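PDB 4R94: initiator protein NS1 from Murine minute virus, which nicks viral DNA at the replication origin with its N-terminal metal-dependent endonuclease domain and unwinds it with an ATP-driven helicase. Local coordinates for residues A[92-95]-A[96-100]. Residues are numbered along the deposited sequence; the frame is centred on the assembly and turned at random.
Sequences SLVK and KCLFE
Phe99 lies over the carbonyl of Lys95 one turn earlier in helix 81-104, an example of how i/i+4 geometry sets a ring against the backbone. Lys95 O accepts the N-H of Phe99 (2.9 Å, N-H...O 163°) almost in line with its C=O; the same oxygen sits 3.2 Å from the ring plane, displaced toward the rim near CG, as close packing and not a second bond. With CG of Phe99 anti to its carbonyl carbon (chi1 -63°), the ring leans back along the helix, and its CE2 approaches Lys95 CB at 4.2 Å. Beyond CG the Lys95 chain runs extended, carrying NZ to a salt bridge with Asp91 and a hydrogen bond with Ser231 OG. Val94 CG1 and Leu98 CD1 meet loosely at 4.4 Å, while Leu98 N binds Val94 O (3.0 Å); both side chains rest on Val130 of strand 125-134, which also carries the magnesium ligands His127 and His129. Leu93 faces helix 54-70 and Cys97 helix 142-160. Lys96, bent at chi2 (74°), forms salt bridges with Glu55 and Glu53. Four i to i+4 bonds thus satisfy the carbonyls of Ser92 through Lys95, and the charge of the buried Lys95 is probably compensated by Asp91.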
loop_
_atom_site.group_PDB
_atom_site.type_symbol
_atom_site.label_atom_id
_atom_site.label_comp_id
_atom_site.label_asym_id
_atom_site.label_seq_id
_atom_site.Cartn_x
_atom_site.Cartn_y
_atom_site.Cartn_z
ATOM N N SER A 92 4.001 2.264 7.059
ATOM C CA SER A 92 3.920 3.549 7.751
ATOM C C SER A 92 4.109 4.725 6.791
ATOM O O SER A 92 3.408 5.722 6.916
ATOM C CB SER A 92 4.937 3.631 8.926
ATOM O OG SER A 92 6.288 3.768 8.500
ATOM N N LEU A 93 5.044 4.617 5.841
ATOM C CA LEU A 93 5.314 5.710 4.909
ATOM C C LEU A 93 4.173 5.947 3.914
ATOM O O LEU A 93 3.842 7.110 3.611
ATOM C CB LEU A 93 6.616 5.458 4.138
ATOM C CG LEU A 93 7.899 5.435 4.981
ATOM C CD1 LEU A 93 9.065 5.153 4.051
ATOM C CD2 LEU A 93 8.120 6.743 5.764
ATOM N N VAL A 94 3.612 4.862 3.384
ATOM C CA VAL A 94 2.464 4.959 2.496
ATOM C C VAL A 94 1.317 5.690 3.194
ATOM O O VAL A 94 0.753 6.658 2.653
ATOM C CB VAL A 94 2.004 3.571 2.030
ATOM C CG1 VAL A 94 0.665 3.674 1.290
ATOM C CG2 VAL A 94 3.071 2.959 1.105
ATOM N N LYS A 95 1.003 5.252 4.410
ATOM C CA LYS A 95 -0.093 5.863 5.144
ATOM C C LYS A 95 0.202 7.311 5.505
ATOM O O LYS A 95 -0.701 8.147 5.432
ATOM C CB LYS A 95 -0.421 5.031 6.378
ATOM C CG LYS A 95 -1.065 3.722 5.960
ATOM C CD LYS A 95 -1.270 2.752 7.086
ATOM C CE LYS A 95 -1.977 1.510 6.526
ATOM N NZ LYS A 95 -2.163 0.475 7.582
ATOM N N LYS A 96 1.454 7.617 5.861
ATOM C CA LYS A 96 1.842 9.010 6.102
ATOM C C LYS A 96 1.519 9.864 4.875
ATOM O O LYS A 96 0.986 10.960 5.010
ATOM C CB LYS A 96 3.328 9.134 6.447
ATOM C CG LYS A 96 3.735 10.539 6.853
ATOM C CD LYS A 96 3.225 10.849 8.243
ATOM C CE LYS A 96 3.722 12.214 8.716
ATOM N NZ LYS A 96 3.307 12.468 10.113
ATOM N N CYS A 97 1.817 9.343 3.681
ATOM C CA CYS A 97 1.563 10.096 2.455
ATOM C C CYS A 97 0.075 10.357 2.266
ATOM O O CYS A 97 -0.335 11.472 1.925
ATOM C CB CYS A 97 2.102 9.351 1.230
ATOM S SG CYS A 97 3.886 9.294 1.187
ATOM N N LEU A 98 -0.725 9.315 2.463
ATOM C CA LEU A 98 -2.168 9.429 2.324
ATOM C C LEU A 98 -2.687 10.477 3.306
ATOM O O LEU A 98 -3.483 11.339 2.937
ATOM C CB LEU A 98 -2.855 8.088 2.583
ATOM C CG LEU A 98 -2.497 6.930 1.655
ATOM C CD1 LEU A 98 -3.128 5.657 2.208
ATOM C CD2 LEU A 98 -2.953 7.209 0.229
ATOM N N PHE A 99 -2.240 10.384 4.553
ATOM C CA PHE A 99 -2.746 11.288 5.593
ATOM C C PHE A 99 -2.308 12.734 5.339
ATOM O O PHE A 99 -3.069 13.662 5.607
ATOM C CB PHE A 99 -2.307 10.813 6.978
ATOM C CG PHE A 99 -2.860 9.463 7.360
ATOM C CD1 PHE A 99 -3.943 8.920 6.688
ATOM C CD2 PHE A 99 -2.287 8.737 8.390
ATOM C CE1 PHE A 99 -4.443 7.682 7.046
ATOM C CE2 PHE A 99 -2.787 7.504 8.748
ATOM C CZ PHE A 99 -3.860 6.980 8.081
ATOM N N GLU A 100 -1.102 12.920 4.803
ATOM C CA GLU A 100 -0.631 14.256 4.458
ATOM C C GLU A 100 -1.508 14.885 3.390
ATOM O O GLU A 100 -1.833 16.072 3.482
ATOM C CB GLU A 100 0.833 14.216 4.002
ATOM C CG GLU A 100 1.780 13.951 5.157
ATOM C CD GLU A 100 3.244 13.856 4.770
ATOM O OE1 GLU A 100 3.560 13.234 3.735
ATOM O OE2 GLU A 100 4.086 14.387 5.527
#